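Long-range contacts in CD180 antigen (Mus musculus, PDB 3T6Q), which may cooperate with MD-1 and TLR4 in the innate immune response of B cells to bacterial lipopolysaccharide, leading to NF-kappa-B activation: residues 503-508 with 526-531; 188-193 with 210-215; 43-48 with 62-67; 288-293 with 306-311. One frame throughout, in Å; residues are numbered along the deposited sequence. Where two conformers were deposited one is given.

How the interactions relate
The four contacts sample the coil-to-coil junctions of the leucine-rich repeat solenoid of CD180. From the N terminus, interaction 3 closes the loop between LRR 1 and LRR 2, interaction 2 joins the turn of LRR 7 to that of the next coil, interaction 4 joins LRR 9 to LRR 10, and interaction 1 joins LRR 18 to LRR 19. The four loops follow in series; none nests or crosses. Interaction 1 pairs the concave strands themselves. In the other three the turn after one strand meets its counterpart one coil on, and the motif's asparagine position is filled by Cys67, Thr212 and Asn311 respectively.

Interaction 1. Residues 503-508 with 526-531; sequences NHVDLS and IYLNLA
On the concave face of the leucine-rich repeat solenoid, strands 504-506 and 527-529 of LRR 18 and LRR 19 run parallel and pair His504 with Tyr527, Val505 with Leu528 and Asp506 with Asn529. Four backbone hydrogen bonds stitch them, from Tyr527 N to Asn503 O through to Leu507 N to Asn529 O. On the concave side the His504 and Tyr527 rings form an offset stack, centroids 4.8 Å apart and planes inclined by 30°. Tyr527 CD2 lies over the imidazole toward its rim, 3.4 Å from His504 CE1. Each ring has CG anti to its backbone N (chi1 175° and 170°); the two side chains lie side by side, pointing the same way, and Tyr527 OH is hydrogen-bonded to Glu580 OE2. Further along this face Asp506 and Asn529 lie side by side, yet each closes its own Asx turn: Asp506 OD1 accepts from Ser508 N and, through its syn lone pair, from Ser508 OG (2.6 Å), while Asn529 OD1 accepts from Ala531 N. Inward, Val505 CG2 meets Ile526 CD1 at 4.0 Å and Leu528 CD1 meets Leu507 CD1 at 4.1 Å. Strand 480-482 flanks strand 504-506, and strand 551-553 lies beyond strand 527-529.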
loop_
_atom_site.group_PDB
_atom_site.type_symbol
_atom_site.label_atom_id
_atom_site.label_comp_id
_atom_site.label_asym_id
_atom_site.label_seq_id
_atom_site.Cartn_x
_atom_site.Cartn_y
_atom_site.Cartn_z
ATOM N N ASN A 503 -48.155 -3.296 -27.914
ATOM C CA ASN A 503 -48.115 -2.227 -26.918
ATOM C C ASN A 503 -46.749 -1.518 -26.829
ATOM O O ASN A 503 -46.593 -0.613 -26.039
ATOM C CB ASN A 503 -48.611 -2.736 -25.524
ATOM C CG ASN A 503 -47.780 -3.909 -24.981
ATOM O OD1 ASN A 503 -48.319 -4.900 -24.419
ATOM N ND2 ASN A 503 -46.496 -3.813 -25.116
ATOM N N HIS A 504 -45.769 -1.936 -27.640
ATOM C CA HIS A 504 -44.466 -1.262 -27.652
ATOM C C HIS A 504 -43.935 -1.313 -29.072
ATOM O O HIS A 504 -43.599 -2.396 -29.595
ATOM C CB HIS A 504 -43.528 -1.950 -26.637
ATOM C CG HIS A 504 -42.107 -1.427 -26.627
ATOM N ND1 HIS A 504 -41.561 -0.863 -25.541
ATOM C CD2 HIS A 504 -41.113 -1.406 -27.620
ATOM C CE1 HIS A 504 -40.293 -0.485 -25.807
ATOM N NE2 HIS A 504 -40.015 -0.822 -27.073
ATOM N N VAL A 505 -43.887 -0.143 -29.720
ATOM C CA VAL A 505 -43.528 -0.077 -31.142
ATOM C C VAL A 505 -42.403 0.899 -31.266
ATOM O O VAL A 505 -42.579 2.090 -30.977
ATOM C CB VAL A 505 -44.727 0.332 -32.015
ATOM C CG1 VAL A 505 -44.318 0.286 -33.492
ATOM C CG2 VAL A 505 -45.900 -0.646 -31.734
ATOM N N ASP A 506 -41.216 0.377 -31.600
ATOM C CA ASP A 506 -40.052 1.231 -31.769
ATOM C C ASP A 506 -39.813 1.421 -33.289
ATOM O O ASP A 506 -39.467 0.461 -34.014
ATOM C CB ASP A 506 -38.874 0.547 -31.070
ATOM C CG ASP A 506 -37.621 1.372 -31.085
ATOM O OD1 ASP A 506 -37.506 2.391 -31.803
ATOM O OD2 ASP A 506 -36.726 0.986 -30.347
ATOM N N LEU A 507 -40.056 2.655 -33.767
ATOM C CA LEU A 507 -39.834 2.986 -35.147
ATOM C C LEU A 507 -38.733 4.030 -35.247
ATOM O O LEU A 507 -38.691 4.742 -36.232
ATOM C CB LEU A 507 -41.112 3.562 -35.813
ATOM C CG LEU A 507 -42.347 2.647 -35.756
ATOM C CD1 LEU A 507 -43.632 3.364 -36.207
ATOM C CD2 LEU A 507 -42.166 1.409 -36.593
ATOM N N SER A 508 -37.847 4.097 -34.250
ATOM C CA SER A 508 -36.881 5.176 -34.204
ATOM C C SER A 508 -35.773 4.992 -35.268
ATOM O O SER A 508 -35.606 3.897 -35.800
ATOM C CB SER A 508 -36.262 5.265 -32.815
ATOM O OG SER A 508 -35.598 4.062 -32.430
ATOM N N ILE A 526 -50.246 2.352 -26.107
ATOM C CA ILE A 526 -48.916 1.826 -26.482
ATOM C C ILE A 526 -47.749 2.745 -26.074
ATOM O O ILE A 526 -47.916 3.932 -25.746
ATOM C CB ILE A 526 -48.823 1.439 -27.983
ATOM C CG1 ILE A 526 -48.520 2.661 -28.896
ATOM C CG2 ILE A 526 -50.086 0.692 -28.422
ATOM C CD1 ILE A 526 -48.250 2.303 -30.358
ATOM N N TYR A 527 -46.549 2.170 -26.094
ATOM C CA TYR A 527 -45.325 2.977 -26.112
ATOM C C TYR A 527 -44.890 3.069 -27.585
ATOM O O TYR A 527 -44.793 2.046 -28.272
ATOM C CB TYR A 527 -44.236 2.336 -25.267
ATOM C CG TYR A 527 -42.883 3.012 -25.444
ATOM C CD1 TYR A 527 -42.553 4.143 -24.714
ATOM C CD2 TYR A 527 -41.939 2.497 -26.354
ATOM C CE1 TYR A 527 -41.303 4.749 -24.856
ATOM C CE2 TYR A 527 -40.705 3.102 -26.523
ATOM C CZ TYR A 527 -40.390 4.213 -25.769
ATOM O OH TYR A 527 -39.177 4.812 -25.957
ATOM N N LEU A 528 -44.675 4.299 -28.062
ATOM C CA LEU A 528 -44.433 4.548 -29.491
ATOM C C LEU A 528 -43.184 5.404 -29.591
ATOM O O LEU A 528 -43.204 6.569 -29.212
ATOM C CB LEU A 528 -45.581 5.281 -30.130
ATOM C CG LEU A 528 -45.347 5.753 -31.589
ATOM C CD1 LEU A 528 -45.023 4.601 -32.527
ATOM C CD2 LEU A 528 -46.583 6.494 -32.091
ATOM N N ASN A 529 -42.093 4.807 -30.047
ATOM C CA ASN A 529 -40.850 5.557 -30.187
ATOM C C ASN A 529 -40.691 6.000 -31.630
ATOM O O ASN A 529 -40.497 5.167 -32.510
ATOM C CB ASN A 529 -39.649 4.678 -29.763
ATOM C CG ASN A 529 -38.363 5.467 -29.648
ATOM O OD1 ASN A 529 -38.316 6.649 -29.957
ATOM N ND2 ASN A 529 -37.294 4.796 -29.211
ATOM N N LEU A 530 -40.820 7.314 -31.863
ATOM C CA LEU A 530 -40.610 7.911 -33.178
ATOM C C LEU A 530 -39.317 8.749 -33.219
ATOM O O LEU A 530 -39.179 9.615 -34.084
ATOM C CB LEU A 530 -41.822 8.768 -33.606
ATOM C CG LEU A 530 -43.009 7.858 -34.020
ATOM C CD1 LEU A 530 -44.332 8.607 -34.124
ATOM C CD2 LEU A 530 -42.715 7.157 -35.324
ATOM N N ALA A 531 -38.380 8.520 -32.292
ATOM C CA ALA A 531 -37.184 9.359 -32.219
ATOM C C ALA A 531 -36.407 9.278 -33.521
ATOM O O ALA A 531 -36.407 8.222 -34.181
ATOM C CB ALA A 531 -36.269 8.932 -31.047
#

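Interaction 2. Residues 188-193 with 210-215; sequences GNDIAG and GGTQNL
Gly188 and Gly210 supply the one strong hydrogen bond of this contact, a backbone link from Gly188 N to Gly210 O of 2.9 Å. Gly188 has a positive phi (77°), a backbone shape that favours glycine, and Gly211, next to Gly210, has a positive phi too. Two weak bonds involve side chains. Ile191 N points to the hydroxyl oxygen of Thr212, with N to OG1 at 3.4 Å, and Gln213 N points to Asp190 OD1 over 3.5 Å. Within its own segment Gln213, bent at chi2 (-63°), donates from NE2 to Gly211 O at 2.8 Å. These turns follow the concave strands of LRR 7 and of the next coil, and Thr212 fills the place that asparagine usually holds in the leucine-rich repeat motif; in the preceding coil Asn189 does occupy it, bonding through ND2 to Phe160 O and through OD1 to Ile165 N. Van der Waals contact is sparse: the Asp190 and Gln213 side chains cross at about a right angle, OD1 of Asp190 lying 3.6 Å from Gln213 CB. Ile191 and Thr212 both pack on Ile218 of helix 215-221, while Asp190 also packs on His166 of the second subunit.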
loop_
_atom_site.group_PDB
_atom_site.type_symbol
_atom_site.label_atom_id
_atom_site.label_comp_id
_atom_site.label_asym_id
_atom_site.label_seq_id
_atom_site.Cartn_x
_atom_site.Cartn_y
_atom_site.Cartn_z
ATOM N N GLY A 188 -6.755 -12.591 -5.969
ATOM C CA GLY A 188 -5.539 -11.778 -5.968
ATOM C C GLY A 188 -4.803 -11.849 -4.636
ATOM O O GLY A 188 -4.081 -10.928 -4.283
ATOM N N ASN A 189 -5.015 -12.928 -3.869
ATOM C CA ASN A 189 -4.166 -13.220 -2.719
ATOM C C ASN A 189 -3.507 -14.579 -2.961
ATOM O O ASN A 189 -4.187 -15.582 -3.191
ATOM C CB ASN A 189 -5.017 -13.324 -1.432
ATOM C CG ASN A 189 -5.528 -11.958 -0.958
ATOM O OD1 ASN A 189 -4.852 -11.276 -0.184
ATOM N ND2 ASN A 189 -6.664 -11.531 -1.470
ATOM N N ASP A 190 -2.202 -14.638 -2.838
ATOM C CA ASP A 190 -1.527 -15.882 -3.137
ATOM C C ASP A 190 -1.493 -16.783 -1.894
ATOM O O ASP A 190 -0.604 -16.680 -1.050
ATOM C CB ASP A 190 -0.132 -15.640 -3.709
ATOM C CG ASP A 190 0.486 -16.917 -4.276
ATOM O OD1 ASP A 190 -0.271 -17.826 -4.754
ATOM O OD2 ASP A 190 1.722 -16.997 -4.230
ATOM N N ILE A 191 -2.487 -17.664 -1.799
ATOM C CA ILE A 191 -2.605 -18.551 -0.657
ATOM C C ILE A 191 -1.617 -19.694 -0.828
ATOM O O ILE A 191 -1.703 -20.447 -1.775
ATOM C CB ILE A 191 -4.035 -19.120 -0.479
ATOM C CG1 ILE A 191 -5.072 -18.001 -0.535
ATOM C CG2 ILE A 191 -4.151 -19.909 0.828
ATOM C CD1 ILE A 191 -5.135 -17.116 0.691
ATOM N N ALA A 192 -0.648 -19.767 0.082
ATOM C CA ALA A 192 0.352 -20.835 0.075
ATOM C C ALA A 192 0.071 -21.951 1.074
ATOM O O ALA A 192 0.619 -23.023 0.929
ATOM C CB ALA A 192 1.764 -20.279 0.266
ATOM N N GLY A 193 -0.819 -21.740 2.043
ATOM C CA GLY A 193 -1.165 -22.831 2.972
ATOM C C GLY A 193 -2.487 -22.577 3.643
ATOM O O GLY A 193 -2.896 -21.436 3.817
ATOM N N GLY A 210 -9.419 -16.350 -6.996
ATOM C CA GLY A 210 -8.949 -15.976 -8.328
ATOM C C GLY A 210 -7.451 -15.714 -8.453
ATOM O O GLY A 210 -6.845 -14.993 -7.626
ATOM N N GLY A 211 -6.841 -16.310 -9.482
ATOM C CA GLY A 211 -5.424 -16.103 -9.731
ATOM C C GLY A 211 -4.471 -16.930 -8.898
ATOM O O GLY A 211 -3.244 -16.787 -9.056
ATOM N N THR A 212 -4.978 -17.767 -7.984
ATOM C CA THR A 212 -4.053 -18.433 -7.013
ATOM C C THR A 212 -3.111 -19.392 -7.812
ATOM O O THR A 212 -3.486 -19.988 -8.851
ATOM C CB THR A 212 -4.755 -19.120 -5.763
ATOM O OG1 THR A 212 -3.945 -19.004 -4.528
ATOM C CG2 THR A 212 -4.996 -20.580 -6.058
ATOM N N GLN A 213 -1.893 -19.504 -7.326
ATOM C CA GLN A 213 -0.827 -20.216 -8.020
ATOM C C GLN A 213 -0.740 -21.681 -7.577
ATOM O O GLN A 213 0.057 -22.452 -8.141
ATOM C CB GLN A 213 0.526 -19.483 -7.822
ATOM C CG GLN A 213 0.546 -18.041 -8.362
ATOM C CD GLN A 213 0.328 -17.954 -9.879
ATOM O OE1 GLN A 213 1.192 -18.368 -10.666
ATOM N NE2 GLN A 213 -0.831 -17.407 -10.297
ATOM N N ASN A 214 -1.560 -22.079 -6.595
ATOM C CA ASN A 214 -1.472 -23.450 -6.075
ATOM C C ASN A 214 -2.825 -24.102 -5.798
ATOM O O ASN A 214 -3.274 -24.171 -4.650
ATOM C CB ASN A 214 -0.503 -23.563 -4.875
ATOM C CG ASN A 214 0.035 -24.993 -4.678
ATOM O OD1 ASN A 214 -0.643 -25.996 -4.987
ATOM N ND2 ASN A 214 1.261 -25.094 -4.149
ATOM N N LEU A 215 -3.458 -24.580 -6.883
ATOM C CA LEU A 215 -4.771 -25.169 -6.806
ATOM C C LEU A 215 -4.795 -26.378 -5.837
ATOM O O LEU A 215 -5.746 -26.550 -5.102
ATOM C CB LEU A 215 -5.236 -25.606 -8.198
ATOM C CG LEU A 215 -5.754 -24.522 -9.155
ATOM C CD1 LEU A 215 -6.128 -25.135 -10.509
ATOM C CD2 LEU A 215 -6.964 -23.826 -8.534
#

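Interaction 3. Residues 43-48 with 62-67; sequences NVLPTI and LDLTRC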
loop_
_atom_site.group_PDB
_atom_site.type_symbol
_atom_site.label_atom_id
_atom_site.label_comp_id
_atom_site.label_asym_id
_atom_site.label_seq_id
_atom_site.Cartn_x
_atom_site.Cartn_y
_atom_site.Cartn_z
ATOM N N ASN A 43 -13.089 15.122 -4.374
ATOM C CA ASN A 43 -12.967 16.463 -3.823
ATOM C C ASN A 43 -11.759 16.499 -2.910
ATOM O O ASN A 43 -10.829 15.668 -3.081
ATOM C CB ASN A 43 -14.286 16.906 -3.165
ATOM C CG ASN A 43 -15.362 17.180 -4.192
ATOM O OD1 ASN A 43 -16.400 16.482 -4.253
ATOM N ND2 ASN A 43 -15.112 18.152 -5.055
ATOM N N VAL A 44 -11.715 17.454 -1.984
ATOM C CA VAL A 44 -10.484 17.689 -1.209
ATOM C C VAL A 44 -10.792 17.954 0.259
ATOM O O VAL A 44 -11.052 19.112 0.638
ATOM C CB VAL A 44 -9.649 18.870 -1.761
ATOM C CG1 VAL A 44 -8.309 18.931 -1.036
ATOM C CG2 VAL A 44 -9.435 18.742 -3.273
ATOM N N LEU A 45 -10.691 16.902 1.079
ATOM C CA LEU A 45 -11.072 16.930 2.496
ATOM C C LEU A 45 -9.978 16.372 3.409
ATOM O O LEU A 45 -10.096 15.266 3.926
ATOM C CB LEU A 45 -12.386 16.145 2.695
ATOM C CG LEU A 45 -13.577 16.610 1.865
ATOM C CD1 LEU A 45 -14.638 15.531 2.022
ATOM C CD2 LEU A 45 -14.147 17.974 2.278
ATOM N N PRO A 46 -8.894 17.151 3.636
ATOM C CA PRO A 46 -7.715 16.572 4.281
ATOM C C PRO A 46 -8.048 15.999 5.657
ATOM O O PRO A 46 -7.505 14.955 6.041
ATOM C CB PRO A 46 -6.745 17.787 4.358
ATOM C CG PRO A 46 -7.111 18.582 3.169
ATOM C CD PRO A 46 -8.618 18.496 3.094
ATOM N N THR A 47 -8.972 16.631 6.386
ATOM C CA THR A 47 -9.457 16.015 7.638
ATOM C C THR A 47 -10.970 16.097 7.601
ATOM O O THR A 47 -11.511 17.041 7.055
ATOM C CB THR A 47 -8.985 16.768 8.909
ATOM O OG1 THR A 47 -9.579 18.062 8.914
ATOM C CG2 THR A 47 -7.447 16.927 8.979
ATOM N N ILE A 48 -11.641 15.085 8.134
ATOM C CA ILE A 48 -13.077 15.160 8.335
ATOM C C ILE A 48 -13.261 14.939 9.843
ATOM O O ILE A 48 -12.435 14.258 10.530
ATOM C CB ILE A 48 -13.887 14.172 7.427
ATOM C CG1 ILE A 48 -13.425 12.697 7.656
ATOM C CG2 ILE A 48 -13.693 14.565 5.961
ATOM C CD1 ILE A 48 -14.206 11.664 6.812
ATOM N N LEU A 62 -23.305 7.829 1.164
ATOM C CA LEU A 62 -22.295 8.887 1.107
ATOM C C LEU A 62 -21.003 8.325 0.476
ATOM O O LEU A 62 -20.402 7.421 1.008
ATOM C CB LEU A 62 -22.006 9.388 2.544
ATOM C CG LEU A 62 -20.881 10.435 2.741
ATOM C CD1 LEU A 62 -21.193 11.654 1.919
ATOM C CD2 LEU A 62 -20.706 10.742 4.220
ATOM N N ASP A 63 -20.593 8.883 -0.647
ATOM C CA ASP A 63 -19.388 8.423 -1.330
ATOM C C ASP A 63 -18.282 9.510 -1.258
ATOM O O ASP A 63 -18.382 10.581 -1.889
ATOM C CB ASP A 63 -19.762 8.116 -2.778
ATOM C CG ASP A 63 -18.606 7.480 -3.610
ATOM O OD1 ASP A 63 -17.472 7.297 -3.110
ATOM O OD2 ASP A 63 -18.877 7.171 -4.786
ATOM N N LEU A 64 -17.236 9.187 -0.510
ATOM C CA LEU A 64 -16.054 10.029 -0.320
ATOM C C LEU A 64 -14.781 9.413 -1.032
ATOM O O LEU A 64 -13.649 9.636 -0.615
ATOM C CB LEU A 64 -15.825 10.173 1.181
ATOM C CG LEU A 64 -16.995 10.842 1.954
ATOM C CD1 LEU A 64 -16.836 10.609 3.448
ATOM C CD2 LEU A 64 -17.120 12.308 1.623
ATOM N N THR A 65 -15.007 8.653 -2.096
ATOM C CA THR A 65 -13.926 8.048 -2.898
ATOM C C THR A 65 -12.878 9.082 -3.292
ATOM O O THR A 65 -13.218 10.141 -3.822
ATOM C CB THR A 65 -14.489 7.431 -4.193
ATOM O OG1 THR A 65 -15.272 6.292 -3.860
ATOM C CG2 THR A 65 -13.346 7.019 -5.181
ATOM N N ARG A 66 -11.617 8.786 -2.987
ATOM C CA ARG A 66 -10.493 9.609 -3.405
ATOM C C ARG A 66 -10.719 11.130 -3.130
ATOM O O ARG A 66 -10.673 11.972 -4.056
ATOM C CB ARG A 66 -10.071 9.336 -4.861
ATOM C CG ARG A 66 -8.725 10.022 -5.204
ATOM C CD ARG A 66 -7.955 9.493 -6.396
ATOM N NE ARG A 66 -7.442 8.155 -6.128
ATOM C CZ ARG A 66 -6.224 7.872 -5.688
ATOM N NH1 ARG A 66 -5.910 6.626 -5.473
ATOM N NH2 ARG A 66 -5.341 8.830 -5.434
ATOM N N CYS A 67 -10.974 11.449 -1.861
ATOM C CA CYS A 67 -11.167 12.847 -1.419
ATOM C C CYS A 67 -9.948 13.402 -0.681
ATOM O O CYS A 67 -10.050 14.416 0.008
ATOM C CB CYS A 67 -12.418 12.967 -0.515
ATOM S SG CYS A 67 -13.878 13.076 -1.564
HETATM O O HOH W 1 -9.495 14.261 -5.058
#
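Asn43, Leu45 and Cys67 form the tight part of this contact. The carbonyl of Cys67 accepts from Leu45 N at 2.8 Å, the donor approaching almost in line with the C=O bond. The thiol sulphur is used as well: with SG anti to the carbonyl carbon (chi1 -82°), it receives Asn43 N over 3.6 Å, the N-H pointing well at it (157°). Between these two bonds Cys67 CA makes a CA-H...O contact of 3.3 Å with Asn43 O. On the apolar side, Leu45 and Leu64 cross at about a right angle, CD1 of Leu45 lying 4.1 Å from CD2 of Leu64. Ile48 is more loosely engaged, its CD1 just touching CD1 of Leu64 at 4.4 Å. The other side is looser and polar. A water lies 2.8 Å from both Asn43 O and Arg66 O, bridging the two carbonyls. Arg66 NE bonds to another protein's backbone, and Asp63 OD2 makes a salt bridge to a basic side chain of that other protein. A turn of one leucine-rich repeat resting on the next, leucines inward, is the junction that recurs along such a solenoid; here Cys67 takes the usual asparagine position.

Interaction 4. Residues 288-293 with 306-311; sequences THLSEL and LVLSAN
Asn311 reaches across to Thr288 and Leu290, and its side chain can be followed atom by atom. CB lies 3.5 Å from Leu290 O. CG is anti to the carbonyl carbon (chi1 -80°) and rests 3.8 Å from Leu290 CB, the two side chains lying side by side and pointing the same way. At the tip, OD1 grips two backbone donors: Thr288 N at 2.8 Å, tilted moderately from the carbonyl plane, and Leu290 N at 3.2 Å, which approaches from well above that plane (56°). His289 N is also near but poorly angled, and bonds instead to a water that donates to Ala310 O. The other branch, ND2, donates to Leu285 O, which Thr288 OG1 also engages, and weakly to Leu308 O. The amide is thus held through both its oxygen and its nitrogen, as expected of the buried asparagine of a leucine-rich repeat, which holds the turn of the preceding coil. Beside it the leucines close the core: CD1 of Leu290 meets CD2 of Leu308 at 4.1 Å, and CD1 of Leu293 meets CD1 of Leu308 at 4.3 Å. Segment 288-293 follows strand 282-284, which lies beside strand 305-307 on the concave face; strand 329-331 follows on the other side.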
loop_
_atom_site.group_PDB
_atom_site.type_symbol
_atom_site.label_atom_id
_atom_site.label_comp_id
_atom_site.label_asym_id
_atom_site.label_seq_id
_atom_site.Cartn_x
_atom_site.Cartn_y
_atom_site.Cartn_z
ATOM N N THR A 288 -9.793 -22.235 -21.674
ATOM C CA THR A 288 -8.832 -23.143 -21.049
ATOM C C THR A 288 -7.967 -23.867 -22.076
ATOM O O THR A 288 -7.333 -24.904 -21.758
ATOM C CB THR A 288 -9.532 -24.200 -20.138
ATOM O OG1 THR A 288 -10.624 -24.835 -20.850
ATOM C CG2 THR A 288 -10.009 -23.513 -18.801
ATOM N N HIS A 289 -7.899 -23.314 -23.292
ATOM C CA HIS A 289 -7.101 -23.893 -24.430
ATOM C C HIS A 289 -7.535 -25.277 -24.858
ATOM O O HIS A 289 -6.735 -26.057 -25.367
ATOM C CB HIS A 289 -5.620 -23.878 -24.095
ATOM C CG HIS A 289 -5.130 -22.525 -23.669
ATOM N ND1 HIS A 289 -4.608 -21.634 -24.544
ATOM C CD2 HIS A 289 -5.185 -21.875 -22.423
ATOM C CE1 HIS A 289 -4.296 -20.492 -23.887
ATOM N NE2 HIS A 289 -4.640 -20.648 -22.588
ATOM N N LEU A 290 -8.798 -25.622 -24.633
ATOM C CA LEU A 290 -9.335 -26.917 -25.100
ATOM C C LEU A 290 -9.527 -26.972 -26.613
ATOM O O LEU A 290 -10.150 -26.061 -27.198
ATOM C CB LEU A 290 -10.693 -27.219 -24.420
ATOM C CG LEU A 290 -10.739 -27.419 -22.897
ATOM C CD1 LEU A 290 -12.193 -27.465 -22.335
ATOM C CD2 LEU A 290 -9.983 -28.690 -22.559
ATOM N N SER A 291 -9.020 -28.033 -27.241
ATOM C CA SER A 291 -9.239 -28.255 -28.684
ATOM C C SER A 291 -10.181 -29.443 -28.891
ATOM O O SER A 291 -10.723 -29.644 -29.983
ATOM C CB SER A 291 -7.911 -28.516 -29.396
ATOM O OG SER A 291 -7.265 -29.618 -28.791
ATOM N N GLU A 292 -10.359 -30.248 -27.838
ATOM C CA GLU A 292 -11.257 -31.419 -27.887
ATOM C C GLU A 292 -11.349 -32.003 -26.469
ATOM O O GLU A 292 -10.477 -31.728 -25.631
ATOM C CB GLU A 292 -10.754 -32.529 -28.869
ATOM C CG GLU A 292 -9.472 -33.263 -28.466
ATOM C CD GLU A 292 -9.092 -34.351 -29.468
ATOM O OE1 GLU A 292 -9.277 -35.542 -29.169
ATOM O OE2 GLU A 292 -8.638 -34.024 -30.576
ATOM N N LEU A 293 -12.370 -32.825 -26.250
ATOM C CA LEU A 293 -12.523 -33.583 -25.010
ATOM C C LEU A 293 -12.620 -35.058 -25.384
ATOM O O LEU A 293 -13.266 -35.412 -26.352
ATOM C CB LEU A 293 -13.768 -33.130 -24.222
ATOM C CG LEU A 293 -13.812 -31.697 -23.654
ATOM C CD1 LEU A 293 -15.148 -31.419 -23.052
ATOM C CD2 LEU A 293 -12.745 -31.490 -22.566
ATOM N N LEU A 306 -22.655 -26.537 -18.249
ATOM C CA LEU A 306 -21.281 -26.606 -18.692
ATOM C C LEU A 306 -20.955 -25.389 -19.580
ATOM O O LEU A 306 -21.712 -25.056 -20.501
ATOM C CB LEU A 306 -21.024 -27.915 -19.479
ATOM C CG LEU A 306 -19.613 -28.166 -20.037
ATOM C CD1 LEU A 306 -18.538 -28.236 -18.930
ATOM C CD2 LEU A 306 -19.591 -29.431 -20.918
ATOM N N VAL A 307 -19.831 -24.738 -19.295
ATOM C CA VAL A 307 -19.429 -23.624 -20.109
ATOM C C VAL A 307 -18.098 -23.985 -20.769
ATOM O O VAL A 307 -17.103 -24.230 -20.064
ATOM C CB VAL A 307 -19.245 -22.350 -19.278
ATOM C CG1 VAL A 307 -18.762 -21.184 -20.192
ATOM C CG2 VAL A 307 -20.557 -21.951 -18.568
ATOM N N LEU A 308 -18.071 -24.015 -22.095
ATOM C CA LEU A 308 -16.811 -24.343 -22.860
ATOM C C LEU A 308 -16.468 -23.201 -23.819
ATOM O O LEU A 308 -15.814 -23.388 -24.848
ATOM C CB LEU A 308 -17.035 -25.608 -23.686
ATOM C CG LEU A 308 -17.357 -26.910 -22.899
ATOM C CD1 LEU A 308 -17.667 -28.079 -23.834
ATOM C CD2 LEU A 308 -16.228 -27.251 -21.968
ATOM N N SER A 309 -16.967 -22.026 -23.485
ATOM C CA SER A 309 -16.724 -20.816 -24.299
ATOM C C SER A 309 -15.246 -20.481 -24.413
ATOM O O SER A 309 -14.445 -20.798 -23.506
ATOM C CB SER A 309 -17.464 -19.662 -23.640
ATOM O OG SER A 309 -18.858 -19.955 -23.637
ATOM N N ALA A 310 -14.905 -19.817 -25.523
ATOM C CA ALA A 310 -13.606 -19.194 -25.732
ATOM C C ALA A 310 -12.471 -20.218 -25.813
ATOM O O ALA A 310 -11.329 -19.911 -25.505
ATOM C CB ALA A 310 -13.331 -18.087 -24.692
ATOM N N ASN A 311 -12.814 -21.433 -26.225
ATOM C CA ASN A 311 -11.847 -22.500 -26.440
ATOM C C ASN A 311 -11.549 -22.614 -27.935
ATOM O O ASN A 311 -11.875 -21.672 -28.678
ATOM C CB ASN A 311 -12.407 -23.763 -25.808
ATOM C CG ASN A 311 -12.159 -23.741 -24.310
ATOM O OD1 ASN A 311 -11.045 -23.471 -23.897
ATOM N ND2 ASN A 311 -13.215 -23.840 -23.512
HETATM O O HOH W 2 -8.713 -20.985 -24.944
#